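Local coordinates for pumilio domain-containing protein C56F2.08c (Schizosaccharomyces pombe, PDB 6NX5) that probably binds AU-rich stretches in the 3' untranslated regions of messenger RNAs, the chain here being its RNA recognition motif (RRM) domain, at residues S9-G14 with G69-M74; S25-V30 with V44-L49; S51-R56 with V73-P78. All blocks are in the same frame, centred on the assembly; numbering follows the deposited sequence. Where two conformers were deposited one is given.

Interaction 1. Residues S9-G14 with G69-M74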
loop_
_atom_site.group_PDB
_atom_site.type_symbol
_atom_site.label_atom_id
_atom_site.label_comp_id
_atom_site.label_asym_id
_atom_site.label_seq_id
_atom_site.Cartn_x
_atom_site.Cartn_y
_atom_site.Cartn_z
ATOM N N SER A 9 0.901 8.052 4.665
ATOM C CA SER A 9 2.071 8.008 5.526
ATOM C C SER A 9 2.141 9.271 6.376
ATOM O O SER A 9 1.434 10.260 6.147
ATOM C CB SER A 9 3.367 7.807 4.716
ATOM O OG SER A 9 3.535 8.777 3.701
ATOM N N ASN A 10 2.995 9.199 7.391
ATOM C CA ASN A 10 3.138 10.248 8.410
ATOM C C ASN A 10 1.845 10.443 9.191
ATOM O O ASN A 10 1.408 11.567 9.436
ATOM C CB ASN A 10 3.609 11.578 7.820
ATOM C CG ASN A 10 4.209 12.481 8.885
ATOM O OD1 ASN A 10 4.617 11.994 9.935
ATOM N ND2 ASN A 10 4.257 13.786 8.625
ATOM N N LEU A 11 1.205 9.340 9.555
ATOM C CA LEU A 11 0.137 9.402 10.536
ATOM C C LEU A 11 0.709 9.734 11.914
ATOM O O LEU A 11 1.865 9.422 12.201
ATOM C CB LEU A 11 -0.597 8.070 10.611
ATOM C CG LEU A 11 -1.265 7.676 9.306
ATOM C CD1 LEU A 11 -1.848 6.263 9.423
ATOM C CD2 LEU A 11 -2.332 8.694 8.955
ATOM N N PRO A 12 -0.080 10.368 12.781
ATOM C CA PRO A 12 0.334 10.494 14.185
ATOM C C PRO A 12 0.553 9.114 14.780
ATOM O O PRO A 12 -0.153 8.161 14.447
ATOM C CB PRO A 12 -0.850 11.212 14.841
ATOM C CG PRO A 12 -1.486 11.968 13.737
ATOM C CD PRO A 12 -1.334 11.094 12.507
ATOM N N VAL A 13 1.552 8.999 15.659
ATOM C CA VAL A 13 1.798 7.705 16.280
ATOM C C VAL A 13 0.546 7.274 17.031
ATOM O O VAL A 13 -0.168 8.096 17.620
ATOM C CB VAL A 13 3.033 7.748 17.197
ATOM C CG1 VAL A 13 4.238 8.276 16.434
ATOM C CG2 VAL A 13 2.769 8.587 18.435
ATOM N N GLY A 14 0.234 5.985 16.948
ATOM C CA GLY A 14 -0.959 5.463 17.580
ATOM C C GLY A 14 -2.256 5.666 16.827
ATOM O O GLY A 14 -3.314 5.326 17.365
ATOM N N GLY A 69 2.602 17.268 11.961
ATOM C CA GLY A 69 2.939 17.816 10.670
ATOM C C GLY A 69 2.056 17.257 9.574
ATOM O O GLY A 69 1.045 16.603 9.834
ATOM N N PRO A 70 2.431 17.505 8.324
ATOM C CA PRO A 70 1.533 17.161 7.210
ATOM C C PRO A 70 1.474 15.664 6.950
ATOM O O PRO A 70 2.501 14.982 6.902
ATOM C CB PRO A 70 2.143 17.905 6.015
ATOM C CG PRO A 70 3.164 18.858 6.602
ATOM C CD PRO A 70 3.639 18.197 7.858
ATOM N N VAL A 71 0.249 15.161 6.772
ATOM C CA VAL A 71 0.049 13.782 6.325
ATOM C C VAL A 71 0.372 13.691 4.840
ATOM O O VAL A 71 0.192 14.644 4.078
ATOM C CB VAL A 71 -1.391 13.304 6.618
ATOM C CG1 VAL A 71 -2.410 14.129 5.847
ATOM C CG2 VAL A 71 -1.565 11.824 6.265
ATOM N N GLN A 72 0.846 12.526 4.420
ATOM C CA GLN A 72 1.131 12.257 3.019
ATOM C C GLN A 72 0.129 11.245 2.492
ATOM O O GLN A 72 -0.170 10.259 3.175
ATOM C CB GLN A 72 2.547 11.708 2.848
ATOM C CG GLN A 72 3.625 12.609 3.439
ATOM C CD GLN A 72 3.545 14.014 2.890
ATOM O OE1 GLN A 72 3.771 14.231 1.701
ATOM N NE2 GLN A 72 3.243 14.980 3.750
ATOM N N VAL A 73 -0.400 11.504 1.297
ATOM C CA VAL A 73 -1.338 10.594 0.635
ATOM C C VAL A 73 -0.905 10.437 -0.815
ATOM O O VAL A 73 -0.826 11.430 -1.550
ATOM C CB VAL A 73 -2.793 11.092 0.711
ATOM C CG1 VAL A 73 -3.737 10.085 0.021
ATOM C CG2 VAL A 73 -3.212 11.329 2.180
ATOM N N MET A 74 -0.656 9.189 -1.233
ATOM C CA MET A 74 -0.199 8.888 -2.582
ATOM C C MET A 74 -1.202 7.959 -3.244
ATOM O O MET A 74 -1.541 6.906 -2.689
ATOM C CB MET A 74 1.190 8.262 -2.561
ATOM C CG MET A 74 2.256 9.196 -2.023
ATOM S SD MET A 74 3.555 8.363 -1.076
ATOM C CE MET A 74 4.130 7.146 -2.259
#
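Ser9 and Gln72 form an antiparallel hydrogen-bonded pair, with two backbone bonds closing the ring between them. Ser9 N donates to Gln72 O and Gln72 N to Ser9 O, both at 2.9 Å and nearly straight (164° and 171° at the hydrogen). On the same side of the sheet Ser9 OG lies 3.2 Å from Gln72 CB, close packing that follows from a chi1 of 55°, which sets OG between the backbone N and carbonyl carbon. Toward the interior, Val71 CG2 sits 3.4 Å from Ser9 O and also meets Leu11 CD2, the two side chains lying side by side and pointing the same way. Ile20 of helix 17-24 touches Leu11, and Val8 touches Val71, so this is the dense half of the contact. The pair joins strand 4-9 to strand 72-75, the first and last strands of the four-stranded RRM sheet, just where the chain leaves the sheet for helix 17-24. The other half is looser and more accessible, and it hangs on polar groups. Asn10 ND2 reaches Pro70 O at 2.7 Å from above the carbonyl plane, with CG anti to the backbone N. Gln72 NE2 adds a weak bond to the same oxygen at 3.2 Å, giving Pro70 O two amide donors. Pro70 itself is exposed, its CB directed away from 9-14.

Interaction 2. Residues S25-V30 with V44-L49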
loop_
_atom_site.group_PDB
_atom_site.type_symbol
_atom_site.label_atom_id
_atom_site.label_comp_id
_atom_site.label_asym_id
_atom_site.label_seq_id
_atom_site.Cartn_x
_atom_site.Cartn_y
_atom_site.Cartn_z
ATOM N N SER A 25 -13.753 8.891 5.013
ATOM C CA SER A 25 -15.148 8.825 4.590
ATOM C C SER A 25 -15.723 10.181 4.196
ATOM O O SER A 25 -16.823 10.221 3.638
ATOM C CB SER A 25 -16.012 8.208 5.690
ATOM O OG SER A 25 -15.682 6.848 5.893
ATOM N N ALA A 26 -15.017 11.284 4.454
ATOM C CA ALA A 26 -15.491 12.574 3.975
ATOM C C ALA A 26 -15.545 12.647 2.454
ATOM O O ALA A 26 -16.282 13.476 1.914
ATOM C CB ALA A 26 -14.605 13.700 4.503
ATOM N N TYR A 27 -14.782 11.813 1.746
ATOM C CA TYR A 27 -14.635 11.969 0.302
ATOM C C TYR A 27 -15.284 10.858 -0.508
ATOM O O TYR A 27 -15.287 10.924 -1.742
ATOM C CB TYR A 27 -13.147 12.085 -0.043
ATOM C CG TYR A 27 -12.504 13.138 0.810
ATOM C CD1 TYR A 27 -12.711 14.486 0.548
ATOM C CD2 TYR A 27 -11.748 12.793 1.922
ATOM C CE1 TYR A 27 -12.151 15.466 1.352
ATOM C CE2 TYR A 27 -11.182 13.761 2.722
ATOM C CZ TYR A 27 -11.384 15.091 2.435
ATOM O OH TYR A 27 -10.817 16.052 3.237
ATOM N N GLY A 28 -15.845 9.853 0.137
ATOM C CA GLY A 28 -16.472 8.778 -0.599
ATOM C C GLY A 28 -16.654 7.558 0.280
ATOM O O GLY A 28 -16.501 7.615 1.502
ATOM N N ASN A 29 -17.004 6.453 -0.381
ATOM C CA ASN A 29 -17.286 5.192 0.303
ATOM C C ASN A 29 -15.973 4.432 0.441
ATOM O O ASN A 29 -15.480 3.852 -0.523
ATOM C CB ASN A 29 -18.317 4.372 -0.466
ATOM C CG ASN A 29 -19.679 5.048 -0.530
ATOM O OD1 ASN A 29 -20.168 5.375 -1.613
ATOM N ND2 ASN A 29 -20.299 5.261 0.630
ATOM N N VAL A 30 -15.404 4.433 1.648
ATOM C CA VAL A 30 -14.169 3.691 1.878
ATOM C C VAL A 30 -14.458 2.199 1.798
ATOM O O VAL A 30 -15.333 1.681 2.507
ATOM C CB VAL A 30 -13.562 4.058 3.236
ATOM C CG1 VAL A 30 -12.341 3.182 3.537
ATOM C CG2 VAL A 30 -13.206 5.545 3.278
ATOM N N VAL A 44 -5.674 2.785 2.073
ATOM C CA VAL A 44 -7.100 3.078 2.039
ATOM C C VAL A 44 -7.581 2.836 0.622
ATOM O O VAL A 44 -6.956 3.315 -0.333
ATOM C CB VAL A 44 -7.405 4.530 2.442
ATOM C CG1 VAL A 44 -8.901 4.787 2.372
ATOM C CG2 VAL A 44 -6.844 4.854 3.817
ATOM N N SER A 45 -8.676 2.097 0.473
ATOM C CA SER A 45 -9.220 1.803 -0.844
ATOM C C SER A 45 -10.587 2.440 -1.034
ATOM O O SER A 45 -11.408 2.481 -0.110
ATOM C CB SER A 45 -9.324 0.290 -1.088
ATOM O OG SER A 45 -10.342 -0.288 -0.298
ATOM N N TYR A 46 -10.807 2.940 -2.248
ATOM C CA TYR A 46 -12.101 3.361 -2.763
ATOM C C TYR A 46 -12.389 2.591 -4.040
ATOM O O TYR A 46 -11.491 2.396 -4.872
ATOM C CB TYR A 46 -12.132 4.838 -3.121
ATOM C CG TYR A 46 -11.949 5.825 -2.012
ATOM C CD1 TYR A 46 -10.706 6.394 -1.777
ATOM C CD2 TYR A 46 -13.035 6.277 -1.255
ATOM C CE1 TYR A 46 -10.526 7.353 -0.789
ATOM C CE2 TYR A 46 -12.857 7.245 -0.254
ATOM C CZ TYR A 46 -11.612 7.775 -0.031
ATOM O OH TYR A 46 -11.427 8.725 0.947
ATOM N N GLU A 47 -13.650 2.222 -4.254
ATOM C CA GLU A 47 -13.992 1.629 -5.541
ATOM C C GLU A 47 -13.871 2.653 -6.668
ATOM O O GLU A 47 -13.399 2.319 -7.760
ATOM C CB GLU A 47 -15.401 1.029 -5.500
ATOM C CG GLU A 47 -15.731 0.129 -6.680
ATOM C CD GLU A 47 -15.146 -1.270 -6.554
ATOM O OE1 GLU A 47 -15.865 -2.245 -6.860
ATOM O OE2 GLU A 47 -13.968 -1.397 -6.153
ATOM N N SER A 48 -14.239 3.915 -6.417
ATOM C CA SER A 48 -14.243 4.955 -7.453
ATOM C C SER A 48 -12.939 5.730 -7.494
ATOM O O SER A 48 -12.509 6.290 -6.476
ATOM C CB SER A 48 -15.390 5.955 -7.261
ATOM O OG SER A 48 -16.621 5.289 -7.042
ATOM N N LEU A 49 -12.338 5.781 -8.693
ATOM C CA LEU A 49 -11.140 6.583 -8.911
ATOM C C LEU A 49 -11.367 8.042 -8.560
ATOM O O LEU A 49 -10.510 8.668 -7.926
ATOM C CB LEU A 49 -10.688 6.453 -10.364
ATOM C CG LEU A 49 -9.561 7.388 -10.781
ATOM C CD1 LEU A 49 -8.293 7.092 -10.014
ATOM C CD2 LEU A 49 -9.346 7.208 -12.279
HETATM O O HOH W 1 -15.724 2.326 -2.441
#
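Tyr46 points its ring at the turn 27-30 and meets Tyr27, Gly28, Asn29 and Val30 through CD2, CE2 and OH. Its CE2 edge faces the backbone of Gly28, whose C lies in the ring plane 3.8 Å away. Asn29 O approaches CD2 obliquely at 3.5 Å, and Val30 CG2 comes to CE2 at 3.9 Å, the valine and tyrosine side chains crossing at a slant. Tyr46 OH lies near the plane of the Tyr27 ring at its edge, 4.2 Å from Tyr27 CD2 and 3.9 Å from Tyr27 CB, and its hydrogen bond goes to Phe24 O near the end of helix 17-24. A phenylalanine in place of Tyr46 would probably leave Phe24 O without this hydrogen-bond partner and open a small gap beside Tyr27 CB. Farther along, Val30 CG1, anti to the backbone N (chi1 175°), packs on Val44 CG1 at 4.0 Å. No direct hydrogen bond spans the two segments; a water bridges them by donating to Asn29 O and accepting from Glu47 N at 2.8 Å. Tyr46 also touches Ala55 of helix 49-59. The contact thus packs the turn between helix 17-24 and strand 30-35 against the end of strand 42-46, on the helix-covered face of the RRM's beta-alpha-beta-beta-alpha-beta sandwich.

Interaction 3. Residues S51-R56 with V73-P78; sequences SAIVAR and VMLAKP
The guanidinium of Arg56 is the flat group of this contact: a water lies in its plane at the edge, 2.9 Å from NH1, while Leu75 CB approaches NH1 obliquely at 3.8 Å. The same water accepts from Leu75 N at 3.0 Å, so it links the arginine tip to the strand backbone in the absence of any direct hydrogen bond between the segments. NE and NH2 of Arg56 are hydrogen-bonded just beyond the ends of the segments. The Arg56 and Leu75 side chains cross at about a right angle. Bends at chi2 (-84°) and chi3 (-39°) fold the arginine chain, and its aliphatic part lies over the strand: CG comes within 3.4 Å of Val73 O, and Val73 CG1 packs obliquely against CG at 3.9 Å. Leu75 fills the space closer to the start of 51-56. With CG anti to the backbone N, it divides its two methyls between helix residues, CD1 touching Ala52 CB at 3.9 Å and CD2 meeting Ile53 CG1 at 3.7 Å. Ala52 directs CB toward the strand, whereas Ile53, whose CB points away, brings CG1 to the leucine. Val73 and Leu75 both direct their CB toward the helix, and Leu6 of strand 4-9 touches both. Met74, between them, turns its CB away and packs on Leu36 of the second subunit. The axes of helix 51-56 and strand 73-75 approach to 8.5 Å, with 152° between their N-to-C directions, roughly antiparallel. Such packing of the second helix on the sheet face opposite the one bearing Met74 is characteristic of the RRM alpha/beta sandwich.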
loop_
_atom_site.group_PDB
_atom_site.type_symbol
_atom_site.label_atom_id
_atom_site.label_comp_id
_atom_site.label_asym_id
_atom_site.label_seq_id
_atom_site.Cartn_x
_atom_site.Cartn_y
_atom_site.Cartn_z
ATOM N N SER A 51 -13.313 9.406 -6.362
ATOM C CA SER A 51 -13.256 9.586 -4.906
ATOM C C SER A 51 -11.813 9.583 -4.408
ATOM O O SER A 51 -11.427 10.420 -3.574
ATOM C CB SER A 51 -14.054 8.498 -4.174
ATOM O OG SER A 51 -15.427 8.497 -4.528
ATOM N N ALA A 52 -11.001 8.647 -4.903
ATOM C CA ALA A 52 -9.605 8.580 -4.466
ATOM C C ALA A 52 -8.831 9.841 -4.846
ATOM O O ALA A 52 -7.997 10.316 -4.063
ATOM C CB ALA A 52 -8.917 7.339 -5.049
ATOM N N ILE A 53 -9.038 10.357 -6.067
ATOM C CA ILE A 53 -8.346 11.581 -6.485
ATOM C C ILE A 53 -8.738 12.747 -5.586
ATOM O O ILE A 53 -7.887 13.522 -5.133
ATOM C CB ILE A 53 -8.661 11.905 -7.959
ATOM C CG1 ILE A 53 -8.044 10.861 -8.888
ATOM C CG2 ILE A 53 -8.155 13.322 -8.333
ATOM C CD1 ILE A 53 -8.576 10.995 -10.330
ATOM N N VAL A 54 -10.033 12.899 -5.326
ATOM C CA VAL A 54 -10.488 14.017 -4.502
ATOM C C VAL A 54 -9.919 13.915 -3.093
ATOM O O VAL A 54 -9.481 14.919 -2.517
ATOM C CB VAL A 54 -12.025 14.074 -4.493
ATOM C CG1 VAL A 54 -12.536 14.997 -3.362
ATOM C CG2 VAL A 54 -12.508 14.576 -5.851
ATOM N N ALA A 55 -9.915 12.706 -2.520
ATOM C CA ALA A 55 -9.343 12.503 -1.189
ATOM C C ALA A 55 -7.858 12.834 -1.166
ATOM O O ALA A 55 -7.369 13.515 -0.250
ATOM C CB ALA A 55 -9.576 11.057 -0.731
ATOM N N ARG A 56 -7.116 12.351 -2.163
ATOM C CA ARG A 56 -5.686 12.628 -2.239
ATOM C C ARG A 56 -5.427 14.130 -2.318
ATOM O O ARG A 56 -4.562 14.662 -1.615
ATOM C CB ARG A 56 -5.095 11.893 -3.451
ATOM C CG ARG A 56 -3.563 11.834 -3.492
ATOM C CD ARG A 56 -2.918 13.083 -4.089
ATOM N NE ARG A 56 -3.669 13.595 -5.234
ATOM C CZ ARG A 56 -3.567 13.123 -6.470
ATOM N NH1 ARG A 56 -2.729 12.142 -6.747
ATOM N NH2 ARG A 56 -4.302 13.641 -7.435
ATOM N N VAL A 73 -0.400 11.504 1.297
ATOM C CA VAL A 73 -1.338 10.594 0.635
ATOM C C VAL A 73 -0.905 10.437 -0.815
ATOM O O VAL A 73 -0.826 11.430 -1.550
ATOM C CB VAL A 73 -2.793 11.092 0.711
ATOM C CG1 VAL A 73 -3.737 10.085 0.021
ATOM C CG2 VAL A 73 -3.212 11.329 2.180
ATOM N N MET A 74 -0.656 9.189 -1.233
ATOM C CA MET A 74 -0.199 8.888 -2.582
ATOM C C MET A 74 -1.202 7.959 -3.244
ATOM O O MET A 74 -1.541 6.906 -2.689
ATOM C CB MET A 74 1.190 8.262 -2.561
ATOM C CG MET A 74 2.256 9.196 -2.023
ATOM S SD MET A 74 3.555 8.363 -1.076
ATOM C CE MET A 74 4.130 7.146 -2.259
ATOM N N LEU A 75 -1.683 8.361 -4.407
ATOM C CA LEU A 75 -2.598 7.534 -5.182
ATOM C C LEU A 75 -1.798 6.569 -6.045
ATOM O O LEU A 75 -1.009 6.999 -6.898
ATOM C CB LEU A 75 -3.491 8.444 -6.028
ATOM C CG LEU A 75 -4.359 7.799 -7.089
ATOM C CD1 LEU A 75 -5.334 6.816 -6.460
ATOM C CD2 LEU A 75 -5.100 8.912 -7.823
ATOM N N ALA A 76 -2.033 5.267 -5.864
ATOM C CA ALA A 76 -1.361 4.300 -6.716
ATOM C C ALA A 76 -1.961 4.349 -8.117
ATOM O O ALA A 76 -3.069 4.847 -8.331
ATOM C CB ALA A 76 -1.491 2.876 -6.153
ATOM N N LYS A 77 -1.206 3.829 -9.083
ATOM C CA LYS A 77 -1.719 3.647 -10.420
ATOM C C LYS A 77 -2.770 2.537 -10.417
ATOM O O LYS A 77 -2.824 1.728 -9.484
ATOM C CB LYS A 77 -0.575 3.279 -11.369
ATOM C CG LYS A 77 0.230 4.485 -11.860
ATOM C CD LYS A 77 1.330 4.029 -12.795
ATOM C CE LYS A 77 2.526 3.496 -12.008
ATOM N NZ LYS A 77 3.406 2.644 -12.850
ATOM N N PRO A 78 -3.655 2.515 -11.411
ATOM C CA PRO A 78 -4.580 1.387 -11.536
ATOM C C PRO A 78 -3.837 0.058 -11.518
ATOM O O PRO A 78 -2.726 -0.078 -12.041
ATOM C CB PRO A 78 -5.279 1.637 -12.875
ATOM C CG PRO A 78 -5.132 3.110 -13.127
ATOM C CD PRO A 78 -3.797 3.475 -12.521
HETATM O O HOH W 2 -0.436 10.835 -5.472
#

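How the interactions relate
From the N terminus, strand 4-9 runs into residues 9-14, and interaction 1 joins these to 69-74 late in the chain, closing a loop that holds both helices and the two strands between them. Nested inside it, interaction 2 closes a shorter loop from 25-30 to 44-49, around strand 30-35. Interaction 3 then follows in series, returning from helix 49-59 to strand 72-75. It shares Val73 and Met74 with interaction 1. Interactions 2 and 3 touch, as Tyr46 and Tyr27 pack on Ala55, whereas interactions 1 and 2 lie on opposite sides of the chain's centre, about 18 Å apart between centres.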